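Local atomic coordinates of probable porin (Pseudomonas aeruginosa, PDB entry 4FSP), a protein that probably forms a channel across the bacterial outer membrane, as a porin of the OprD family, through which small solutes diffuse. Residues V380-T385 and E396-L401. Residues are numbered along the deposited sequence; the frame is centred on the assembly and turned at random.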
ATOM      1  N   VAL A 380     -14.316   9.174   7.808  1.00 39.74           N
ATOM      2  CA  VAL A 380     -13.505   9.500   6.652  1.00 43.18           C
ATOM      3  C   VAL A 380     -14.406   9.534   5.431  1.00 44.24           C
ATOM      4  O   VAL A 380     -15.228   8.633   5.234  1.00 43.39           O
ATOM      5  CB  VAL A 380     -12.360   8.475   6.434  1.00 43.75           C
ATOM      6  CG1 VAL A 380     -11.537   8.866   5.215  1.00 37.49           C
ATOM      7  CG2 VAL A 380     -11.451   8.404   7.659  1.00 28.60           C
ATOM      8  N   TRP A 381     -14.249  10.583   4.627  1.00 35.25           N
ATOM      9  CA  TRP A 381     -14.996  10.722   3.388  1.00 33.10           C
ATOM     10  C   TRP A 381     -14.006  10.928   2.258  1.00 36.26           C
ATOM     11  O   TRP A 381     -13.264  11.916   2.254  1.00 36.17           O
ATOM     12  CB  TRP A 381     -15.938  11.930   3.464  1.00 38.47           C
ATOM     13  CG  TRP A 381     -16.717  12.175   2.203  1.00 46.77           C
ATOM     14  CD1 TRP A 381     -17.014  11.261   1.235  1.00 47.22           C
ATOM     15  CD2 TRP A 381     -17.300  13.420   1.773  1.00 44.00           C
ATOM     16  NE1 TRP A 381     -17.743  11.858   0.231  1.00 45.56           N
ATOM     17  CE2 TRP A 381     -17.935  13.180   0.539  1.00 48.42           C
ATOM     18  CE3 TRP A 381     -17.341  14.712   2.313  1.00 47.14           C
ATOM     19  CZ2 TRP A 381     -18.603  14.186  -0.168  1.00 54.44           C
ATOM     20  CZ3 TRP A 381     -18.007  15.709   1.612  1.00 53.87           C
ATOM     21  CH2 TRP A 381     -18.627  15.440   0.385  1.00 57.44           C
ATOM     22  N   ARG A 382     -13.990   9.997   1.304  1.00 38.83           N
ATOM     23  CA  ARG A 382     -13.122  10.119   0.129  1.00 35.26           C
ATOM     24  C   ARG A 382     -13.959  10.216  -1.142  1.00 42.22           C
ATOM     25  O   ARG A 382     -14.708   9.291  -1.496  1.00 42.26           O
ATOM     26  CB  ARG A 382     -12.132   8.948   0.054  1.00 27.94           C
ATOM     27  CG  ARG A 382     -11.374   8.726   1.358  1.00 37.38           C
ATOM     28  CD  ARG A 382     -10.487   7.487   1.292  1.00 40.22           C
ATOM     29  NE  ARG A 382      -9.476   7.614   0.246  1.00 34.92           N
ATOM     30  CZ  ARG A 382      -9.126   6.632  -0.579  1.00 34.35           C
ATOM     31  NH1 ARG A 382      -9.702   5.432  -0.469  1.00 29.39           N
ATOM     32  NH2 ARG A 382      -8.197   6.850  -1.506  1.00 27.74           N
ATOM     33  N   ASN A 383     -13.836  11.351  -1.818  1.00 39.68           N
ATOM     34  CA  ASN A 383     -14.601  11.603  -3.025  1.00 34.11           C
ATOM     35  C   ASN A 383     -13.689  11.739  -4.234  1.00 38.10           C
ATOM     36  O   ASN A 383     -12.610  12.311  -4.134  1.00 36.88           O
ATOM     37  CB  ASN A 383     -15.439  12.862  -2.851  1.00 35.53           C
ATOM     38  CG  ASN A 383     -16.021  13.352  -4.150  1.00 41.96           C
ATOM     39  OD1 ASN A 383     -15.392  14.132  -4.868  1.00 41.28           O
ATOM     40  ND2 ASN A 383     -17.232  12.906  -4.460  1.00 49.77           N
ATOM     41  N   ALA A 384     -14.114  11.218  -5.381  1.00 39.27           N
ATOM     42  CA  ALA A 384     -13.275  11.287  -6.571  1.00 31.71           C
ATOM     43  C   ALA A 384     -14.050  11.515  -7.850  1.00 38.82           C
ATOM     44  O   ALA A 384     -15.166  11.018  -8.020  1.00 37.31           O
ATOM     45  CB  ALA A 384     -12.424  10.042  -6.704  1.00 28.58           C
ATOM     46  N   THR A 385     -13.421  12.261  -8.751  1.00 35.52           N
ATOM     47  CA  THR A 385     -13.920  12.464 -10.094  1.00 35.07           C
ATOM     48  C   THR A 385     -12.838  12.027 -11.065  1.00 34.17           C
ATOM     49  O   THR A 385     -11.707  12.534 -11.010  1.00 33.28           O
ATOM     50  CB  THR A 385     -14.207  13.954 -10.354  1.00 34.79           C
ATOM     51  OG1 THR A 385     -15.237  14.404  -9.463  1.00 43.84           O
ATOM     52  CG2 THR A 385     -14.654  14.142 -11.783  1.00 34.81           C
ATOM     53  N   GLU A 396     -17.053   8.822  -7.678  1.00 44.33           N
ATOM     54  CA  GLU A 396     -17.057   7.837  -6.595  1.00 41.29           C
ATOM     55  C   GLU A 396     -16.956   8.448  -5.203  1.00 37.88           C
ATOM     56  O   GLU A 396     -16.201   9.399  -4.984  1.00 46.26           O
ATOM     57  CB  GLU A 396     -15.910   6.840  -6.800  1.00 45.11           C
ATOM     58  CG  GLU A 396     -15.821   5.754  -5.739  1.00 54.03           C
ATOM     59  CD  GLU A 396     -14.556   4.934  -5.874  1.00 49.42           C
ATOM     60  OE1 GLU A 396     -14.561   3.983  -6.683  1.00 48.13           O
ATOM     61  OE2 GLU A 396     -13.550   5.246  -5.190  1.00 46.85           O
ATOM     62  N   ASN A 397     -17.724   7.894  -4.273  1.00 39.15           N
ATOM     63  CA  ASN A 397     -17.602   8.242  -2.861  1.00 43.54           C
ATOM     64  C   ASN A 397     -17.329   7.024  -2.006  1.00 41.85           C
ATOM     65  O   ASN A 397     -17.945   5.978  -2.194  1.00 49.78           O
ATOM     66  CB  ASN A 397     -18.879   8.901  -2.357  1.00 41.54           C
ATOM     67  CG  ASN A 397     -19.013  10.317  -2.835  1.00 51.40           C
ATOM     68  OD1 ASN A 397     -18.538  11.253  -2.191  1.00 57.22           O
ATOM     69  ND2 ASN A 397     -19.649  10.489  -3.979  1.00 50.47           N
ATOM     70  N   ARG A 398     -16.403   7.164  -1.064  1.00 37.61           N
ATOM     71  CA  ARG A 398     -16.173   6.137  -0.058  1.00 37.08           C
ATOM     72  C   ARG A 398     -16.259   6.776   1.311  1.00 39.84           C
ATOM     73  O   ARG A 398     -15.735   7.876   1.536  1.00 40.52           O
ATOM     74  CB  ARG A 398     -14.800   5.495  -0.242  1.00 35.33           C
ATOM     75  CG  ARG A 398     -14.706   4.584  -1.448  1.00 39.50           C
ATOM     76  CD  ARG A 398     -13.258   4.287  -1.751  1.00 41.58           C
ATOM     77  NE  ARG A 398     -13.066   3.556  -3.001  1.00 44.85           N
ATOM     78  CZ  ARG A 398     -12.876   2.244  -3.073  1.00 52.84           C
ATOM     79  NH1 ARG A 398     -12.869   1.510  -1.966  1.00 52.67           N
ATOM     80  NH2 ARG A 398     -12.700   1.668  -4.253  1.00 54.72           N
ATOM     81  N   LEU A 399     -16.924   6.070   2.216  1.00 35.12           N
ATOM     82  CA  LEU A 399     -17.208   6.546   3.562  1.00 43.78           C
ATOM     83  C   LEU A 399     -16.754   5.487   4.541  1.00 47.05           C
ATOM     84  O   LEU A 399     -17.044   4.297   4.367  1.00 50.31           O
ATOM     85  CB  LEU A 399     -18.715   6.776   3.740  1.00 47.86           C
ATOM     86  CG  LEU A 399     -19.266   8.101   3.225  1.00 56.15           C
ATOM     87  CD1 LEU A 399     -20.789   8.081   3.211  1.00 57.38           C
ATOM     88  CD2 LEU A 399     -18.754   9.226   4.102  1.00 56.61           C
ATOM     89  N   TYR A 400     -16.031   5.910   5.568  1.00 51.41           N
ATOM     90  CA  TYR A 400     -15.521   4.971   6.548  1.00 44.46           C
ATOM     91  C   TYR A 400     -15.832   5.502   7.926  1.00 44.65           C
ATOM     92  O   TYR A 400     -15.537   6.660   8.243  1.00 47.78           O
ATOM     93  CB  TYR A 400     -14.007   4.790   6.416  1.00 40.38           C
ATOM     94  CG  TYR A 400     -13.500   4.515   5.020  1.00 43.52           C
ATOM     95  CD1 TYR A 400     -13.262   5.555   4.131  1.00 46.73           C
ATOM     96  CD2 TYR A 400     -13.221   3.218   4.599  1.00 38.72           C
ATOM     97  CE1 TYR A 400     -12.779   5.316   2.846  1.00 45.86           C
ATOM     98  CE2 TYR A 400     -12.738   2.968   3.318  1.00 42.81           C
ATOM     99  CZ  TYR A 400     -12.516   4.022   2.446  1.00 45.20           C
ATOM    100  OH  TYR A 400     -12.038   3.781   1.172  1.00 42.11           O
ATOM    101  N   LEU A 401     -16.439   4.642   8.730  1.00 44.04           N
ATOM    102  CA  LEU A 401     -16.631   4.878  10.141  1.00 44.66           C
ATOM    103  C   LEU A 401     -15.746   3.852  10.826  1.00 41.24           C
ATOM    104  O   LEU A 401     -15.919   2.656  10.617  1.00 46.43           O
ATOM    105  CB  LEU A 401     -18.090   4.625  10.501  1.00 52.33           C
ATOM    106  CG  LEU A 401     -18.568   5.122  11.862  1.00 55.95           C
ATOM    107  CD1 LEU A 401     -18.067   6.525  12.087  1.00 56.84           C
ATOM    108  CD2 LEU A 401     -20.090   5.097  11.899  1.00 59.44           C
TER
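W381 and N383, alternate residues of strand 378-388, both turn their side-chain N-H groups on one oxygen, OD1 of N397 in the antiparallel neighbour 394-406. The indole NE1 gives the shorter bond, 2.6 Å to N397 OD1, lying in the ring plane and meeting a lone pair of the amide oxygen; ring and amide are nearly coplanar, 18° apart. The second donor, N383 ND2, reaches N397 OD1 at 3.1 Å from above the carbonyl plane, away from the lone-pair directions, although the N-H itself points almost straight at the oxygen. W381 CG stands anti to its backbone N (chi1 178°), which swings the indole along the strand toward N397, while L399 CD2 packs against W381 CD1 at 3.9 Å.

Polar and aromatic groups also meet on the face carrying V380, R382, R398 and Y400. The R382 chain, bent at chi3 (61°), runs past the Y400 ring, with R382 CD 3.5 Å from Y400 CE1, and ends in a long bond from NH1 to Y400 OH, 3.3 Å, within the guanidinium plane. The hydroxyl's stronger partner is the carbonyl oxygen of G138. Within strand 394-406, a salt bridge joins R398 NE to E396 OE2 at 2.8 Å, from above the carboxylate plane; OE2 also accepts a hydrogen bond from Q308, and OE1 forms a salt bridge with R36. The carboxylate thus probably offsets the charge of both R398 and R36. V380 CB rests against Y400 CD1.

Between the two strands, V380, R382 and A384 make paired backbone hydrogen bonds with Y400, R398 and E396, and between these pairs CA-H groups approach carbonyl oxygens. Strand 358-368 pairs with the far edge of 378-388, and 24-38 with that of 394-406, joining the chain's last strand to its first: an antiparallel hairpin in the wall of a closed outer-membrane porin β-barrel.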